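Local coordinates for sensor protein (Pseudomonas syringae pv. tomato, PDB 2R8R), which probably acts as a two-component histidine kinase that autophosphorylates with ATP, this chain being its N-terminal KdpD sensor region, a P-loop NTPase-like domain, at residues K105-I110 and P149-Q154; G138-Q143 and Q194-A199. One frame throughout, in Å; residues are numbered along the deposited sequence.

Contact 1 (K105-I110 and P149-Q154); sequences KRWQDI and PDWVLQ
The indole of Trp107 stands out from its helix as a flat plate, and Pro149, Trp151 and Val152 all pack against it. Val152 lies over one face: its CG2 sits 4.1 Å from the centroid of the six-membered ring of Trp107, 25° off the ring normal, a CH-pi contact offset toward the rim. Val152 CG1 is anti to the backbone N (chi1 171°), which leaves CG2 as the methyl on the ring. That same methyl also lies over a face of Trp151, so it fills the angle between the two indoles. These meet as an offset edge-to-face pair with planes at 81°, the edge of Trp151 directed at the face of Trp107. CH2 of Trp151 comes to 3.8 Å from CZ3 of Trp107. At the pyrrole end of the plate, Pro149 CD approaches Trp107 NE1 to 3.6 Å, and the two side chains run roughly perpendicular. The opposite face of Trp107 is backed by Gln108 CG of its own helix. No hydrogen bond crosses, so the join is apolar and aromatic.

Lys105, the N-cap residue, bonds through NZ to Ala94 O, Thr96 OG1 and Thr147 O. The contact joins two helices of the P-loop NTPase-like domain: 106-115, whose Arg106 and Ile110 touch Val90 on strand 87-90 of the central parallel sheet, and the short 150-154, which leads into the edge strand 158-161.

Contact 2 (G138-Q143 and Q194-A199); sequences GITGVQ and QTNLTA. With SO4 (sulfate ion), chain E.
The side chains of Ile139 and Asn196 run antiparallel past one another, and the closest approach of the contact is theirs: Ile139 CG2 lies 3.1 Å from Asn196 OD1, a tight methyl-to-oxygen contact. That methyl is anti to the backbone N of Ile139, while the other branch, carrying CD1, reaches on to Ala199 CB at 3.8 Å. The amide of Asn196 thus has its oxygen by the Ile139 methyl and its nitrogen beside Thr140, with ND2 3.7 Å from Thr140 CA. No hydrogen bond crosses between the two segments: OD1 and Ile139 O are two acceptors 3.4 Å apart, and ND2 makes a weak bond to Phe191 O, just ahead of its own helix.

Beyond Thr140 the packing gives way to a turn that does not touch 194-199. Thr140 OG1 accepts from Val142 N (3.1 Å, N-H...O 160°), forming an ST turn, and also bonds to Val136 O one turn back. Exposed Gly141 leaves the helix here with positive phi. Farther along, Gln143 N donates an almost straight bond (175°) to O2 of a sulfate, probably from the crystallisation liquor. On the other segment, Gln194 and Thr198 are exposed too; Gln194 O there takes two bonds from Thr198, one from its backbone N and one from its OG1, on opposite sides of the carbonyl plane.

The contact therefore sets the C-terminal end of helix 133-140 against the first turns of helix 194-209. Leu197, pointing away from it, packs on Pro166, Leu169 and Leu170 of helix 166-174.

The centres of contacts 1 and 2 are 24 Å apart and their nearest atoms about 11 Å, so they do not touch. Along the chain their segments alternate: 105-110, 138-143, 149-154, then 194-199. Helix 133-140, used by contact 2, is followed directly by helix 150-154, used by contact 1. Both belong to the KdpD sensor domain, built on a parallel sheet ordered 37-39, 87-90, 119-125, 7-12, 158-161, consistent with a P-loop NTPase fold in which strand 119-125 lies between 7-12 and 87-90. Contact 1 joins helices preceding strands 119-125 and 158-161, whereas contact 2, farther from the chain centre, brings the last helix of this chain, 194-209, back against helix 133-140.

Contact 1 (K105-I110 and P149-Q154)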
ATOM      1  N   LYS A 105      -2.523 -13.739   2.407  1.00 16.99           N
ATOM      2  CA  LYS A 105      -1.954 -12.476   2.007  1.00 15.73           C
ATOM      3  C   LYS A 105      -2.958 -11.660   1.223  1.00 15.64           C
ATOM      4  O   LYS A 105      -3.745 -12.189   0.434  1.00 15.85           O
ATOM      5  CB  LYS A 105      -0.717 -12.714   1.130  1.00 15.27           C
ATOM      6  CG  LYS A 105       0.477 -13.369   1.795  1.00 16.14           C
ATOM      7  CD  LYS A 105       1.120 -12.622   2.977  1.00 16.37           C
ATOM      8  CE  LYS A 105       1.902 -11.381   2.544  1.00 19.83           C
ATOM      9  NZ  LYS A 105       2.815 -10.708   3.574  1.00 18.40           N
ATOM     10  N   ARG A 106      -2.898 -10.348   1.399  1.00 16.03           N
ATOM     11  CA  ARG A 106      -3.723  -9.427   0.614  1.00 15.30           C
ATOM     12  C   ARG A 106      -3.398  -9.428  -0.881  1.00 15.54           C
ATOM     13  O   ARG A 106      -4.283  -9.204  -1.659  1.00 14.99           O
ATOM     14  CB  ARG A 106      -3.622  -8.036   1.179  1.00 15.47           C
ATOM     15  CG  ARG A 106      -4.475  -7.001   0.484  1.00 15.22           C
ATOM     16  CD  ARG A 106      -4.379  -5.682   1.248  1.00 14.96           C
ATOM     17  NE  ARG A 106      -5.171  -5.727   2.470  1.00 12.23           N
ATOM     18  CZ  ARG A 106      -5.188  -4.765   3.386  1.00 13.85           C
ATOM     19  NH1 ARG A 106      -4.440  -3.664   3.223  1.00 11.83           N
ATOM     20  NH2 ARG A 106      -5.969  -4.897   4.469  1.00 12.41           N
ATOM     21  N   TRP A 107      -2.147  -9.704  -1.274  1.00 16.15           N
ATOM     22  CA  TRP A 107      -1.813  -9.854  -2.684  1.00 16.08           C
ATOM     23  C   TRP A 107      -2.643 -10.951  -3.359  1.00 15.93           C
ATOM     24  O   TRP A 107      -3.033 -10.779  -4.494  1.00 14.69           O
ATOM     25  CB  TRP A 107      -0.308 -10.007  -2.952  1.00 16.72           C
ATOM     26  CG  TRP A 107       0.397 -11.285  -2.519  1.00 18.03           C
ATOM     27  CD1 TRP A 107       1.230 -11.424  -1.450  1.00 18.31           C
ATOM     28  CD2 TRP A 107       0.393 -12.559  -3.191  1.00 18.87           C
ATOM     29  NE1 TRP A 107       1.732 -12.706  -1.401  1.00 19.74           N
ATOM     30  CE2 TRP A 107       1.219 -13.431  -2.440  1.00 20.36           C
ATOM     31  CE3 TRP A 107      -0.235 -13.051  -4.344  1.00 18.94           C
ATOM     32  CZ2 TRP A 107       1.429 -14.766  -2.804  1.00 18.26           C
ATOM     33  CZ3 TRP A 107      -0.028 -14.376  -4.704  1.00 19.34           C
ATOM     34  CH2 TRP A 107       0.790 -15.215  -3.934  1.00 18.30           C
ATOM     35  N   GLN A 108      -2.963 -12.027  -2.638  1.00 15.77           N
ATOM     36  CA  GLN A 108      -3.871 -13.065  -3.154  1.00 15.60           C
ATOM     37  C   GLN A 108      -5.296 -12.584  -3.330  1.00 14.47           C
ATOM     38  O   GLN A 108      -5.962 -12.987  -4.268  1.00 14.96           O
ATOM     39  CB  GLN A 108      -3.898 -14.278  -2.231  1.00 15.83           C
ATOM     40  CG  GLN A 108      -2.622 -15.006  -2.142  1.00 15.73           C
ATOM     41  CD  GLN A 108      -2.659 -16.056  -1.051  1.00 17.11           C
ATOM     42  OE1 GLN A 108      -2.115 -15.832   0.012  1.00 15.92           O
ATOM     43  NE2 GLN A 108      -3.348 -17.197  -1.301  1.00 20.31           N
ATOM     44  N   ASP A 109      -5.782 -11.770  -2.401  1.00 14.04           N
ATOM     45  CA  ASP A 109      -7.054 -11.086  -2.555  1.00 14.39           C
ATOM     46  C   ASP A 109      -7.101 -10.298  -3.867  1.00 14.39           C
ATOM     47  O   ASP A 109      -8.060 -10.355  -4.621  1.00 14.97           O
ATOM     48  CB  ASP A 109      -7.285 -10.078  -1.421  1.00 14.88           C
ATOM     49  CG  ASP A 109      -7.488 -10.723  -0.030  1.00 16.62           C
ATOM     50  OD1 ASP A 109      -7.543 -11.984   0.115  1.00 16.71           O
ATOM     51  OD2 ASP A 109      -7.616  -9.916   0.918  1.00 12.79           O
ATOM     52  N   ILE A 110      -6.035  -9.544  -4.109  1.00 14.74           N
ATOM     53  CA  ILE A 110      -5.849  -8.788  -5.321  1.00 13.94           C
ATOM     54  C   ILE A 110      -5.817  -9.667  -6.566  1.00 14.08           C
ATOM     55  O   ILE A 110      -6.454  -9.350  -7.561  1.00 14.69           O
ATOM     56  CB  ILE A 110      -4.556  -7.898  -5.230  1.00 13.36           C
ATOM     57  CG1 ILE A 110      -4.819  -6.734  -4.260  1.00 13.34           C
ATOM     58  CG2 ILE A 110      -4.157  -7.438  -6.595  1.00 10.20           C
ATOM     59  CD1 ILE A 110      -3.599  -5.981  -3.767  1.00 13.91           C
ATOM     60  N   PRO A 149       6.305 -11.426  -2.731  1.00 23.48           N
ATOM     61  CA  PRO A 149       7.188 -12.003  -3.745  1.00 23.77           C
ATOM     62  C   PRO A 149       7.413 -10.994  -4.845  1.00 23.97           C
ATOM     63  O   PRO A 149       6.461 -10.288  -5.268  1.00 23.49           O
ATOM     64  CB  PRO A 149       6.420 -13.245  -4.247  1.00 23.66           C
ATOM     65  CG  PRO A 149       5.453 -13.561  -3.170  1.00 23.22           C
ATOM     66  CD  PRO A 149       5.055 -12.190  -2.615  1.00 24.27           C
ATOM     67  N   ASP A 150       8.663 -10.893  -5.275  1.00 23.93           N
ATOM     68  CA  ASP A 150       9.025  -9.910  -6.287  1.00 24.55           C
ATOM     69  C   ASP A 150       8.157 -10.033  -7.553  1.00 24.72           C
ATOM     70  O   ASP A 150       7.777  -9.028  -8.143  1.00 24.63           O
ATOM     71  CB  ASP A 150      10.497 -10.037  -6.627  1.00 24.56           C
ATOM     72  CG  ASP A 150      11.389  -9.700  -5.451  1.00 25.43           C
ATOM     73  OD1 ASP A 150      11.139 -10.244  -4.358  1.00 25.76           O
ATOM     74  OD2 ASP A 150      12.337  -8.897  -5.622  1.00 26.32           O
ATOM     75  N   TRP A 151       7.825 -11.264  -7.936  1.00 25.05           N
ATOM     76  CA  TRP A 151       7.038 -11.522  -9.150  1.00 25.61           C
ATOM     77  C   TRP A 151       5.650 -10.887  -9.133  1.00 25.69           C
ATOM     78  O   TRP A 151       5.138 -10.545 -10.183  1.00 26.61           O
ATOM     79  CB  TRP A 151       6.955 -13.029  -9.466  1.00 25.43           C
ATOM     80  CG  TRP A 151       6.115 -13.798  -8.511  1.00 25.16           C
ATOM     81  CD1 TRP A 151       6.553 -14.552  -7.481  1.00 24.08           C
ATOM     82  CD2 TRP A 151       4.673 -13.866  -8.486  1.00 24.67           C
ATOM     83  NE1 TRP A 151       5.485 -15.107  -6.817  1.00 25.21           N
ATOM     84  CE2 TRP A 151       4.320 -14.701  -7.408  1.00 24.15           C
ATOM     85  CE3 TRP A 151       3.653 -13.332  -9.297  1.00 24.26           C
ATOM     86  CZ2 TRP A 151       2.991 -15.011  -7.103  1.00 25.61           C
ATOM     87  CZ3 TRP A 151       2.336 -13.638  -9.004  1.00 24.00           C
ATOM     88  CH2 TRP A 151       2.011 -14.467  -7.918  1.00 25.13           C
ATOM     89  N   VAL A 152       5.061 -10.687  -7.958  1.00 26.59           N
ATOM     90  CA  VAL A 152       3.750 -10.015  -7.846  1.00 26.15           C
ATOM     91  C   VAL A 152       3.854  -8.583  -8.382  1.00 26.99           C
ATOM     92  O   VAL A 152       2.983  -8.096  -9.155  1.00 26.19           O
ATOM     93  CB  VAL A 152       3.171 -10.021  -6.409  1.00 25.63           C
ATOM     94  CG1 VAL A 152       1.942  -9.132  -6.324  1.00 26.05           C
ATOM     95  CG2 VAL A 152       2.774 -11.403  -5.998  1.00 24.78           C
ATOM     96  N   LEU A 153       4.944  -7.926  -8.010  1.00 27.28           N
ATOM     97  CA  LEU A 153       5.202  -6.571  -8.500  1.00 27.44           C
ATOM     98  C   LEU A 153       5.705  -6.535  -9.955  1.00 26.88           C
ATOM     99  O   LEU A 153       5.313  -5.654 -10.714  1.00 26.16           O
ATOM    100  CB  LEU A 153       6.158  -5.850  -7.543  1.00 27.68           C
ATOM    101  CG  LEU A 153       6.505  -4.413  -7.889  1.00 28.11           C
ATOM    102  CD1 LEU A 153       6.814  -3.657  -6.655  1.00 31.55           C
ATOM    103  CD2 LEU A 153       7.715  -4.407  -8.829  1.00 31.83           C
ATOM    104  N   GLN A 154       6.571  -7.487 -10.322  1.00 27.02           N
ATOM    105  CA  GLN A 154       7.141  -7.581 -11.688  1.00 27.30           C
ATOM    106  C   GLN A 154       6.079  -7.803 -12.763  1.00 26.15           C
ATOM    107  O   GLN A 154       6.185  -7.302 -13.871  1.00 25.73           O
ATOM    108  CB  GLN A 154       8.181  -8.707 -11.779  1.00 27.08           C
ATOM    109  CG  GLN A 154       9.453  -8.371 -11.000  1.00 29.27           C
ATOM    110  CD  GLN A 154      10.377  -9.570 -10.736  1.00 29.54           C
ATOM    111  OE1 GLN A 154      10.115 -10.695 -11.181  1.00 33.09           O
ATOM    112  NE2 GLN A 154      11.486  -9.315 -10.013  1.00 30.15           N
TER

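Contact 2 (G138-Q143 and Q194-A199)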
ATOM      1  N   GLY A 138      19.738  -5.330   7.228  1.00 30.96           N
ATOM      2  CA  GLY A 138      21.137  -4.975   7.379  1.00 31.89           C
ATOM      3  C   GLY A 138      21.363  -3.480   7.498  1.00 33.01           C
ATOM      4  O   GLY A 138      22.292  -3.040   8.149  1.00 33.15           O
ATOM      5  N   ILE A 139      20.500  -2.700   6.863  1.00 34.10           N
ATOM      6  CA  ILE A 139      20.630  -1.262   6.841  1.00 34.62           C
ATOM      7  C   ILE A 139      19.933  -0.697   8.070  1.00 33.97           C
ATOM      8  O   ILE A 139      20.551   0.006   8.843  1.00 33.73           O
ATOM      9  CB  ILE A 139      20.043  -0.692   5.518  1.00 35.31           C
ATOM     10  CG1 ILE A 139      21.080  -0.832   4.406  1.00 36.10           C
ATOM     11  CG2 ILE A 139      19.596   0.792   5.644  1.00 35.77           C
ATOM     12  CD1 ILE A 139      20.465  -0.591   3.029  1.00 35.58           C
ATOM     13  N   THR A 140      18.664  -1.043   8.263  1.00 33.72           N
ATOM     14  CA  THR A 140      17.834  -0.409   9.289  1.00 33.18           C
ATOM     15  C   THR A 140      17.894  -1.064  10.667  1.00 33.13           C
ATOM     16  O   THR A 140      17.498  -0.439  11.654  1.00 33.89           O
ATOM     17  CB  THR A 140      16.332  -0.369   8.864  1.00 33.27           C
ATOM     18  OG1 THR A 140      15.835  -1.704   8.779  1.00 33.50           O
ATOM     19  CG2 THR A 140      16.131   0.340   7.525  1.00 31.55           C
ATOM     20  N   GLY A 141      18.356  -2.312  10.734  1.00 32.95           N
ATOM     21  CA  GLY A 141      18.261  -3.133  11.942  1.00 32.33           C
ATOM     22  C   GLY A 141      16.837  -3.560  12.317  1.00 32.50           C
ATOM     23  O   GLY A 141      16.637  -4.207  13.353  1.00 31.58           O
ATOM     24  N   VAL A 142      15.844  -3.209  11.485  1.00 32.43           N
ATOM     25  CA  VAL A 142      14.449  -3.600  11.724  1.00 31.84           C
ATOM     26  C   VAL A 142      14.076  -4.752  10.777  1.00 32.41           C
ATOM     27  O   VAL A 142      14.348  -4.703   9.565  1.00 32.72           O
ATOM     28  CB  VAL A 142      13.432  -2.403  11.585  1.00 31.65           C
ATOM     29  CG1 VAL A 142      12.005  -2.826  12.016  1.00 29.49           C
ATOM     30  CG2 VAL A 142      13.870  -1.197  12.400  1.00 31.65           C
ATOM     31  N   GLN A 143      13.470  -5.787  11.367  1.00 32.43           N
ATOM     32  CA  GLN A 143      12.925  -6.954  10.670  1.00 32.84           C
ATOM     33  C   GLN A 143      11.705  -6.607   9.790  1.00 31.71           C
ATOM     34  O   GLN A 143      10.747  -6.014  10.267  1.00 31.85           O
ATOM     35  CB  GLN A 143      12.475  -7.955  11.732  1.00 33.16           C
ATOM     36  CG  GLN A 143      11.970  -9.269  11.216  1.00 36.64           C
ATOM     37  CD  GLN A 143      12.968 -10.397  11.436  1.00 41.23           C
ATOM     38  OE1 GLN A 143      13.049 -10.989  12.536  1.00 41.97           O
ATOM     39  NE2 GLN A 143      13.745 -10.702  10.386  1.00 43.24           N
ATOM     40  N   GLN A 194      18.318   9.802   7.852  1.00 26.25           N
ATOM     41  CA  GLN A 194      18.761  10.318   6.554  1.00 25.83           C
ATOM     42  C   GLN A 194      19.444   9.216   5.762  1.00 24.88           C
ATOM     43  O   GLN A 194      19.159   8.999   4.599  1.00 24.59           O
ATOM     44  CB  GLN A 194      19.729  11.497   6.823  1.00 25.92           C
ATOM     45  CG  GLN A 194      20.365  12.153   5.604  1.00 28.00           C
ATOM     46  CD  GLN A 194      19.356  12.804   4.671  1.00 30.96           C
ATOM     47  OE1 GLN A 194      18.353  13.361   5.110  1.00 35.66           O
ATOM     48  NE2 GLN A 194      19.633  12.750   3.376  1.00 31.71           N
ATOM     49  N   THR A 195      20.371   8.528   6.415  1.00 24.64           N
ATOM     50  CA  THR A 195      21.127   7.452   5.787  1.00 24.18           C
ATOM     51  C   THR A 195      20.213   6.331   5.312  1.00 23.34           C
ATOM     52  O   THR A 195      20.352   5.882   4.186  1.00 23.68           O
ATOM     53  CB  THR A 195      22.209   6.879   6.755  1.00 24.73           C
ATOM     54  OG1 THR A 195      23.339   7.760   6.778  1.00 25.04           O
ATOM     55  CG2 THR A 195      22.681   5.510   6.291  1.00 25.51           C
ATOM     56  N   ASN A 196      19.326   5.843   6.177  1.00 22.28           N
ATOM     57  CA  ASN A 196      18.439   4.736   5.819  1.00 22.17           C
ATOM     58  C   ASN A 196      17.425   5.087   4.718  1.00 21.96           C
ATOM     59  O   ASN A 196      17.209   4.310   3.783  1.00 21.61           O
ATOM     60  CB  ASN A 196      17.681   4.245   7.061  1.00 23.21           C
ATOM     61  CG  ASN A 196      18.572   3.505   8.053  1.00 22.74           C
ATOM     62  OD1 ASN A 196      19.694   3.130   7.730  1.00 26.17           O
ATOM     63  ND2 ASN A 196      18.064   3.302   9.275  1.00 20.38           N
ATOM     64  N   LEU A 197      16.834   6.274   4.815  1.00 21.47           N
ATOM     65  CA  LEU A 197      15.847   6.721   3.841  1.00 21.45           C
ATOM     66  C   LEU A 197      16.480   6.990   2.464  1.00 21.23           C
ATOM     67  O   LEU A 197      15.843   6.782   1.443  1.00 22.33           O
ATOM     68  CB  LEU A 197      15.081   7.954   4.377  1.00 21.20           C
ATOM     69  CG  LEU A 197      14.172   7.710   5.594  1.00 21.77           C
ATOM     70  CD1 LEU A 197      13.683   9.056   6.235  1.00 19.50           C
ATOM     71  CD2 LEU A 197      12.975   6.768   5.255  1.00 17.55           C
ATOM     72  N   THR A 198      17.725   7.428   2.435  1.00 20.97           N
ATOM     73  CA  THR A 198      18.485   7.585   1.201  1.00 20.37           C
ATOM     74  C   THR A 198      18.707   6.233   0.539  1.00 20.51           C
ATOM     75  O   THR A 198      18.526   6.083  -0.686  1.00 20.74           O
ATOM     76  CB  THR A 198      19.861   8.245   1.486  1.00 20.93           C
ATOM     77  OG1 THR A 198      19.642   9.600   1.900  1.00 21.14           O
ATOM     78  CG2 THR A 198      20.773   8.220   0.262  1.00 18.09           C
ATOM     79  N   ALA A 199      19.083   5.251   1.362  1.00 19.67           N
ATOM     80  CA  ALA A 199      19.303   3.887   0.916  1.00 18.90           C
ATOM     81  C   ALA A 199      18.013   3.296   0.329  1.00 18.49           C
ATOM     82  O   ALA A 199      18.029   2.716  -0.725  1.00 18.81           O
ATOM     83  CB  ALA A 199      19.831   3.021   2.111  1.00 18.92           C
TER
HETATM   84  S   SO4 E 228      12.223  -6.334  15.153  1.00 59.88           S
HETATM   85  O1  SO4 E 228      11.900  -5.884  16.497  1.00 62.48           O
HETATM   86  O2  SO4 E 228      13.288  -5.560  14.541  1.00 59.94           O
HETATM   87  O3  SO4 E 228      12.716  -7.728  15.173  1.00 61.48           O
HETATM   88  O4  SO4 E 228      10.988  -6.140  14.403  1.00 61.94           O